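Putative cell invasion protein with MAC/Perforin domain (Bacteroides thetaiotaomicron VPI-5482, PDB 3KK7) is a putative cell invasion protein of the membrane-attack complex/perforin family, possibly acting on membranes, as pore-forming relatives do. Local coordinates at residues Ser126-Asn131 with Asp361-Phe366; Tyr60-Gly65 with Gly133-Gly138. All blocks are in the same frame, centred on the assembly; numbering follows the deposited sequence.

Interaction 1. Residues Ser126-Asn131 with Asp361-Phe366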
ATOM      1  N   SER A 126      13.763  -1.650   1.758  1.00 26.81           N
ATOM      2  CA  SER A 126      14.388  -2.770   2.382  1.00 27.27           C
ATOM      3  C   SER A 126      13.767  -3.083   3.728  1.00 26.73           C
ATOM      4  O   SER A 126      13.602  -2.202   4.573  1.00 26.13           O
ATOM      5  CB  SER A 126      15.863  -2.456   2.567  1.00 27.52           C
ATOM      6  OG  SER A 126      16.470  -3.422   3.399  1.00 31.32           O
ATOM      7  N   GLY A 127      13.410  -4.357   3.906  1.00 26.73           N
ATOM      8  CA  GLY A 127      12.836  -4.825   5.158  1.00 26.52           C
ATOM      9  C   GLY A 127      11.320  -4.935   5.192  1.00 26.35           C
ATOM     10  O   GLY A 127      10.782  -5.612   6.063  1.00 27.26           O
ATOM     11  N   PHE A 128      10.623  -4.267   4.280  1.00 25.37           N
ATOM     12  CA  PHE A 128       9.170  -4.354   4.226  1.00 24.83           C
ATOM     13  C   PHE A 128       8.738  -5.707   3.663  1.00 24.34           C
ATOM     14  O   PHE A 128       9.369  -6.200   2.760  1.00 24.77           O
ATOM     15  CB  PHE A 128       8.676  -3.238   3.343  1.00 24.67           C
ATOM     16  CG  PHE A 128       7.239  -3.305   3.037  1.00 24.52           C
ATOM     17  CD1 PHE A 128       6.315  -2.902   3.974  1.00 24.35           C
ATOM     18  CD2 PHE A 128       6.799  -3.752   1.785  1.00 25.00           C
ATOM     19  CE1 PHE A 128       4.962  -2.943   3.686  1.00 24.11           C
ATOM     20  CE2 PHE A 128       5.444  -3.795   1.479  1.00 24.45           C
ATOM     21  CZ  PHE A 128       4.521  -3.400   2.432  1.00 23.91           C
ATOM     22  N   SER A 129       7.669  -6.298   4.198  1.00 24.24           N
ATOM     23  CA  SER A 129       7.135  -7.573   3.675  1.00 24.51           C
ATOM     24  C   SER A 129       6.433  -7.336   2.365  1.00 23.74           C
ATOM     25  O   SER A 129       5.273  -6.908   2.341  1.00 23.16           O
ATOM     26  CB  SER A 129       6.118  -8.226   4.609  1.00 24.30           C
ATOM     27  OG  SER A 129       6.580  -8.194   5.932  1.00 28.48           O
ATOM     28  N   LEU A 130       7.115  -7.657   1.281  1.00 23.17           N
ATOM     29  CA  LEU A 130       6.578  -7.372  -0.039  1.00 23.13           C
ATOM     30  C   LEU A 130       5.817  -8.567  -0.619  1.00 23.16           C
ATOM     31  O   LEU A 130       6.326  -9.668  -0.668  1.00 23.25           O
ATOM     32  CB  LEU A 130       7.706  -6.922  -0.978  1.00 22.29           C
ATOM     33  CG  LEU A 130       7.269  -6.547  -2.375  1.00 22.24           C
ATOM     34  CD1 LEU A 130       6.231  -5.406  -2.347  1.00 20.10           C
ATOM     35  CD2 LEU A 130       8.486  -6.218  -3.182  1.00 21.37           C
ATOM     36  N   ASN A 131       4.580  -8.322  -1.036  1.00 23.94           N
ATOM     37  CA  ASN A 131       3.795  -9.280  -1.779  1.00 23.78           C
ATOM     38  C   ASN A 131       4.011  -9.003  -3.256  1.00 24.18           C
ATOM     39  O   ASN A 131       3.594  -7.976  -3.753  1.00 24.82           O
ATOM     40  CB  ASN A 131       2.308  -9.155  -1.448  1.00 23.65           C
ATOM     41  CG  ASN A 131       1.455 -10.250  -2.141  1.00 22.83           C
ATOM     42  OD1 ASN A 131       1.992 -11.044  -2.897  1.00 20.89           O
ATOM     43  ND2 ASN A 131       0.138 -10.273  -1.887  1.00 16.82           N
ATOM     44  N   ASP A 361      -1.702  -5.934   6.130  1.00 22.67           N
ATOM     45  CA  ASP A 361      -2.412  -7.188   6.037  1.00 23.18           C
ATOM     46  C   ASP A 361      -3.147  -7.287   4.680  1.00 23.20           C
ATOM     47  O   ASP A 361      -3.310  -8.383   4.109  1.00 23.42           O
ATOM     48  CB  ASP A 361      -3.416  -7.313   7.206  1.00 23.49           C
ATOM     49  CG  ASP A 361      -2.787  -7.777   8.517  1.00 23.84           C
ATOM     50  OD1 ASP A 361      -1.649  -8.310   8.542  1.00 23.22           O
ATOM     51  OD2 ASP A 361      -3.497  -7.645   9.542  1.00 27.56           O
ATOM     52  N   THR A 362      -3.592  -6.151   4.151  1.00 23.02           N
ATOM     53  CA  THR A 362      -4.377  -6.180   2.927  1.00 22.41           C
ATOM     54  C   THR A 362      -3.410  -6.404   1.782  1.00 23.22           C
ATOM     55  O   THR A 362      -3.663  -7.212   0.892  1.00 23.65           O
ATOM     56  CB  THR A 362      -5.180  -4.903   2.756  1.00 22.28           C
ATOM     57  OG1 THR A 362      -6.057  -4.729   3.880  1.00 19.99           O
ATOM     58  CG2 THR A 362      -5.980  -4.928   1.473  1.00 22.82           C
ATOM     59  N   HIS A 363      -2.271  -5.721   1.831  1.00 23.60           N
ATOM     60  CA  HIS A 363      -1.254  -5.895   0.821  1.00 23.66           C
ATOM     61  C   HIS A 363      -0.819  -7.340   0.752  1.00 24.28           C
ATOM     62  O   HIS A 363      -0.571  -7.870  -0.336  1.00 23.74           O
ATOM     63  CB  HIS A 363      -0.044  -5.044   1.154  1.00 23.30           C
ATOM     64  CG  HIS A 363       1.121  -5.294   0.260  1.00 23.71           C
ATOM     65  ND1 HIS A 363       1.075  -5.066  -1.103  1.00 25.28           N
ATOM     66  CD2 HIS A 363       2.368  -5.767   0.527  1.00 25.81           C
ATOM     67  CE1 HIS A 363       2.248  -5.381  -1.634  1.00 27.84           C
ATOM     68  NE2 HIS A 363       3.055  -5.797  -0.662  1.00 28.11           N
HETATM   69  N   MSE A 364      -0.701  -7.970   1.924  1.00 24.85           N
HETATM   70  CA  MSE A 364      -0.202  -9.351   2.004  1.00 25.48           C
HETATM   71  C   MSE A 364      -1.263 -10.419   1.718  1.00 25.30           C
HETATM   72  O   MSE A 364      -0.952 -11.602   1.774  1.00 25.62           O
HETATM   73  CB  MSE A 364       0.407  -9.613   3.402  1.00 26.49           C
HETATM   74  CG  MSE A 364       1.820  -9.033   3.616  1.00 26.16           C
HETATM   75 SE   MSE A 364       3.089  -9.786   2.339  0.75 29.09          SE
HETATM   76  CE  MSE A 364       2.929 -11.716   2.785  1.00 25.23           C
ATOM     77  N   ASP A 365      -2.497 -10.003   1.405  1.00 25.22           N
ATOM     78  CA  ASP A 365      -3.659 -10.908   1.213  1.00 25.12           C
ATOM     79  C   ASP A 365      -4.097 -11.612   2.518  1.00 25.11           C
ATOM     80  O   ASP A 365      -4.728 -12.662   2.467  1.00 25.21           O
ATOM     81  CB  ASP A 365      -3.445 -11.943   0.080  1.00 24.75           C
ATOM     82  CG  ASP A 365      -3.104 -11.302  -1.262  1.00 25.34           C
ATOM     83  OD1 ASP A 365      -3.735 -10.303  -1.654  1.00 27.71           O
ATOM     84  OD2 ASP A 365      -2.187 -11.796  -1.939  1.00 25.05           O
ATOM     85  N   PHE A 366      -3.793 -11.032   3.680  1.00 25.18           N
ATOM     86  CA  PHE A 366      -4.288 -11.582   4.956  1.00 25.40           C
ATOM     87  C   PHE A 366      -5.698 -11.062   5.349  1.00 24.87           C
ATOM     88  O   PHE A 366      -6.438 -11.745   6.044  1.00 25.02           O
ATOM     89  CB  PHE A 366      -3.314 -11.333   6.116  1.00 25.71           C
ATOM     90  CG  PHE A 366      -1.938 -11.952   5.936  1.00 28.14           C
ATOM     91  CD1 PHE A 366      -0.804 -11.298   6.465  1.00 28.93           C
ATOM     92  CD2 PHE A 366      -1.760 -13.168   5.244  1.00 28.65           C
ATOM     93  CE1 PHE A 366       0.487 -11.849   6.299  1.00 30.33           C
ATOM     94  CE2 PHE A 366      -0.478 -13.737   5.087  1.00 28.68           C
ATOM     95  CZ  PHE A 366       0.653 -13.076   5.603  1.00 29.22           C
TER
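The side-chain amide of N131 bonds to the C-terminal end of helix 353-363. ND2 gives two hydrogen bonds. One runs to the backbone O of H363, 2.9 Å from N131 ND2, and is fairly straight (159° at the hydrogen). It enters in the plane of the carbonyl. The other joins N131 ND2 to D365 OD2 over 2.8 Å and is more bent, at 136°. Here the donor sits above the carboxylate plane, and the amide and carboxylate planes are nearly perpendicular. CG of N131 lies anti to its backbone N, which carries the amide across to the helix end.

The same side chain covers part of one face of the H363 imidazole. N131 CB lies over that face, 3.8 Å from the centroid, as a CH-pi contact. L130 CD1 meets the edge of that ring at H363 NE2, 3.6 Å away. F128 CZ comes obliquely to H363 CD2. The M364 chain is bent at chi2 and chi3, and its selenium touches both S129 O and N131 CB.

Further out, D365 has positive phi and closes the helix in a Schellman motif, with D365 N bonded to T362 O and F366 N to D361 O. This turn places the D365 carboxylate beside the amide. N131 OD1 bonds to G133 N, so the N131 amide ties one helix start to another helix end. M205 of helix 201-208 also touches H363. The H363 carbonyl at the C-terminal helix end and the D365 carboxylate probably make this a negative spot that suits the two N-H groups of a neutral amide.

Interaction 2. Residues Tyr60-Gly65 with Gly133-Gly138; sequences YAVENG and GPFKFG
V62 lays its CG1 methyl against the backbone and CB of F135, in the first turn of helix 133-146. CG1 is 3.5 Å from F135 CB and equally near F135 CA. It stands anti to the backbone N of V62 (chi1 174°), which aims it at the helix. The methyl lies at the edge of the F135 ring, near its plane, so it does not cover a face. The two side chains cross at about a right angle.

E63 makes the second contact. Its CB touches CB of P134 at 3.7 Å, and CG and CD follow over the same proline atom. The chain is extended, with CG anti to the backbone N (chi1 -169°). The aliphatic part of E63 crosses the proline ring obliquely. E63 CG also reaches CD2 of F137, a loose approach of 4.5 Å. G138 brings its CA to 4.0 Å from E63 O, one turn further along the helix.

Residues V62-G65 form a type I beta turn, with G65 N bonded to V62 O. The backbone N atoms of V62 and E63 are held by the E210 carboxylate, one on each oxygen. This grip probably helps to hold the turn. On the helix side, F137 N bonds to G133 O and G138 N to P134 O, while F120 stacks on the F135 ring and also touches V62.

The contact joins the loop after strand 58-60 to the N-terminal turn of helix 133-146, within the MACPF region. No hydrogen bond crosses between 60-65 and 133-138. The contact is apolar, buried at V62 and F135 and more open at E63 and F137. Attachment here probably depends on close apolar fit, with no polar bond to set its direction.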
ATOM      1  N   TYR A  60       1.908   5.395  -5.895  1.00 25.81           N
ATOM      2  CA  TYR A  60       2.377   4.679  -7.038  1.00 26.00           C
ATOM      3  C   TYR A  60       1.578   3.374  -7.168  1.00 26.38           C
ATOM      4  O   TYR A  60       1.402   2.647  -6.176  1.00 26.26           O
ATOM      5  CB  TYR A  60       3.875   4.407  -6.888  1.00 25.66           C
ATOM      6  CG  TYR A  60       4.437   3.689  -8.075  1.00 25.89           C
ATOM      7  CD1 TYR A  60       4.432   2.296  -8.148  1.00 25.94           C
ATOM      8  CD2 TYR A  60       4.939   4.398  -9.150  1.00 26.09           C
ATOM      9  CE1 TYR A  60       4.929   1.628  -9.273  1.00 25.67           C
ATOM     10  CE2 TYR A  60       5.445   3.744 -10.262  1.00 27.20           C
ATOM     11  CZ  TYR A  60       5.431   2.366 -10.323  1.00 26.58           C
ATOM     12  OH  TYR A  60       5.926   1.766 -11.444  1.00 27.57           O
ATOM     13  N   ALA A  61       1.117   3.075  -8.388  1.00 26.57           N
ATOM     14  CA  ALA A  61       0.231   1.918  -8.641  1.00 26.89           C
ATOM     15  C   ALA A  61       0.949   0.720  -9.236  1.00 27.34           C
ATOM     16  O   ALA A  61       1.496   0.790 -10.338  1.00 26.31           O
ATOM     17  CB  ALA A  61      -0.899   2.330  -9.572  1.00 27.15           C
ATOM     18  N   VAL A  62       0.939  -0.386  -8.512  1.00 28.51           N
ATOM     19  CA  VAL A  62       1.601  -1.601  -8.984  1.00 30.08           C
ATOM     20  C   VAL A  62       0.560  -2.470  -9.697  1.00 31.19           C
ATOM     21  O   VAL A  62       0.600  -2.601 -10.913  1.00 30.61           O
ATOM     22  CB  VAL A  62       2.290  -2.398  -7.821  1.00 30.36           C
ATOM     23  CG1 VAL A  62       2.857  -3.740  -8.324  1.00 30.50           C
ATOM     24  CG2 VAL A  62       3.397  -1.570  -7.147  1.00 29.60           C
ATOM     25  N   GLU A  63      -0.391  -3.010  -8.930  1.00 32.32           N
ATOM     26  CA  GLU A  63      -1.396  -3.948  -9.448  1.00 33.07           C
ATOM     27  C   GLU A  63      -2.193  -3.415 -10.608  1.00 32.87           C
ATOM     28  O   GLU A  63      -2.476  -4.140 -11.549  1.00 34.09           O
ATOM     29  CB  GLU A  63      -2.396  -4.332  -8.346  1.00 34.09           C
ATOM     30  CG  GLU A  63      -3.332  -5.500  -8.711  1.00 35.81           C
ATOM     31  CD  GLU A  63      -4.156  -5.993  -7.516  1.00 39.30           C
ATOM     32  OE1 GLU A  63      -4.401  -5.243  -6.556  1.00 41.29           O
ATOM     33  OE2 GLU A  63      -4.555  -7.164  -7.524  1.00 44.97           O
ATOM     34  N   ASN A  64      -2.592  -2.159 -10.528  1.00 32.41           N
ATOM     35  CA  ASN A  64      -3.443  -1.568 -11.546  1.00 31.72           C
ATOM     36  C   ASN A  64      -2.713  -0.577 -12.426  1.00 30.70           C
ATOM     37  O   ASN A  64      -3.323   0.315 -12.985  1.00 31.65           O
ATOM     38  CB  ASN A  64      -4.619  -0.870 -10.859  1.00 31.84           C
ATOM     39  CG  ASN A  64      -5.548  -1.853 -10.134  1.00 34.31           C
ATOM     40  OD1 ASN A  64      -6.201  -1.483  -9.146  1.00 37.32           O
ATOM     41  ND2 ASN A  64      -5.622  -3.101 -10.623  1.00 33.30           N
ATOM     42  N   GLY A  65      -1.404  -0.697 -12.547  1.00 29.63           N
ATOM     43  CA  GLY A  65      -0.642   0.244 -13.376  1.00 28.30           C
ATOM     44  C   GLY A  65      -0.259  -0.396 -14.683  1.00 26.97           C
ATOM     45  O   GLY A  65      -0.771  -1.430 -15.054  1.00 26.09           O
ATOM     46  N   GLY A 133       2.727 -10.889  -5.742  1.00 25.98           N
ATOM     47  CA  GLY A 133       1.557 -11.316  -6.524  1.00 26.39           C
ATOM     48  C   GLY A 133       0.957 -10.233  -7.419  1.00 27.23           C
ATOM     49  O   GLY A 133       0.806 -10.414  -8.631  1.00 27.29           O
ATOM     50  N   PRO A 134       0.641  -9.071  -6.837  1.00 28.28           N
ATOM     51  CA  PRO A 134       0.014  -8.025  -7.677  1.00 28.75           C
ATOM     52  C   PRO A 134       0.909  -7.501  -8.798  1.00 28.32           C
ATOM     53  O   PRO A 134       0.425  -7.264  -9.917  1.00 28.47           O
ATOM     54  CB  PRO A 134      -0.343  -6.930  -6.674  1.00 28.85           C
ATOM     55  CG  PRO A 134      -0.428  -7.685  -5.323  1.00 29.36           C
ATOM     56  CD  PRO A 134       0.633  -8.728  -5.405  1.00 28.18           C
ATOM     57  N   PHE A 135       2.198  -7.352  -8.518  1.00 27.57           N
ATOM     58  CA  PHE A 135       3.123  -6.954  -9.556  1.00 27.25           C
ATOM     59  C   PHE A 135       3.117  -7.988 -10.682  1.00 27.67           C
ATOM     60  O   PHE A 135       3.001  -7.636 -11.844  1.00 27.59           O
ATOM     61  CB  PHE A 135       4.531  -6.789  -9.012  1.00 26.86           C
ATOM     62  CG  PHE A 135       5.535  -6.534 -10.072  1.00 25.54           C
ATOM     63  CD1 PHE A 135       5.483  -5.360 -10.803  1.00 26.53           C
ATOM     64  CD2 PHE A 135       6.511  -7.475 -10.368  1.00 26.37           C
ATOM     65  CE1 PHE A 135       6.382  -5.115 -11.813  1.00 27.19           C
ATOM     66  CE2 PHE A 135       7.432  -7.256 -11.375  1.00 26.09           C
ATOM     67  CZ  PHE A 135       7.369  -6.083 -12.112  1.00 27.60           C
ATOM     68  N   LYS A 136       3.232  -9.266 -10.331  1.00 27.85           N
ATOM     69  CA  LYS A 136       3.299 -10.333 -11.346  1.00 27.48           C
ATOM     70  C   LYS A 136       1.989 -10.436 -12.130  1.00 26.79           C
ATOM     71  O   LYS A 136       1.985 -10.669 -13.345  1.00 25.66           O
ATOM     72  CB  LYS A 136       3.628 -11.682 -10.704  1.00 27.16           C
ATOM     73  CG  LYS A 136       4.968 -11.738 -10.043  1.00 27.70           C
ATOM     74  CD  LYS A 136       5.194 -13.035  -9.289  1.00 26.70           C
ATOM     75  CE  LYS A 136       6.613 -13.051  -8.717  1.00 26.80           C
ATOM     76  NZ  LYS A 136       6.845 -14.208  -7.808  1.00 25.61           N
ATOM     77  N   PHE A 137       0.887 -10.253 -11.415  1.00 26.59           N
ATOM     78  CA  PHE A 137      -0.425 -10.260 -12.035  1.00 26.98           C
ATOM     79  C   PHE A 137      -0.555  -9.137 -13.067  1.00 25.77           C
ATOM     80  O   PHE A 137      -1.021  -9.356 -14.162  1.00 25.37           O
ATOM     81  CB  PHE A 137      -1.528 -10.138 -10.973  1.00 27.77           C
ATOM     82  CG  PHE A 137      -2.940 -10.016 -11.565  1.00 30.99           C
ATOM     83  CD1 PHE A 137      -3.648 -11.154 -11.952  1.00 33.10           C
ATOM     84  CD2 PHE A 137      -3.522  -8.771 -11.759  1.00 32.44           C
ATOM     85  CE1 PHE A 137      -4.898 -11.053 -12.510  1.00 34.76           C
ATOM     86  CE2 PHE A 137      -4.791  -8.660 -12.317  1.00 34.70           C
ATOM     87  CZ  PHE A 137      -5.480  -9.807 -12.694  1.00 35.01           C
ATOM     88  N   GLY A 138      -0.123  -7.939 -12.697  1.00 25.67           N
ATOM     89  CA  GLY A 138      -0.185  -6.781 -13.574  1.00 25.08           C
ATOM     90  C   GLY A 138       0.664  -6.943 -14.809  1.00 24.89           C
ATOM     91  O   GLY A 138       0.277  -6.538 -15.902  1.00 25.36           O
TER

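How the interactions relate
Both contacts lie within the MACPF region of the chain, and their centres are about 13 Å apart. Segments 126-131 and 133-138 are almost continuous, so the loop after strand 93-108 and the start of helix 133-146 serve one contact each. Along the chain the order is 60-65, 126-131, 133-138, 361-366, and the pairings cross. Interaction 1 joins this region to the end of helix 353-363. Interaction 2 joins it to the loop that follows strand 58-60, which belongs to the large antiparallel sheet. The loop and the helix start that follows it thus contact both an early and a late part of the MACPF region.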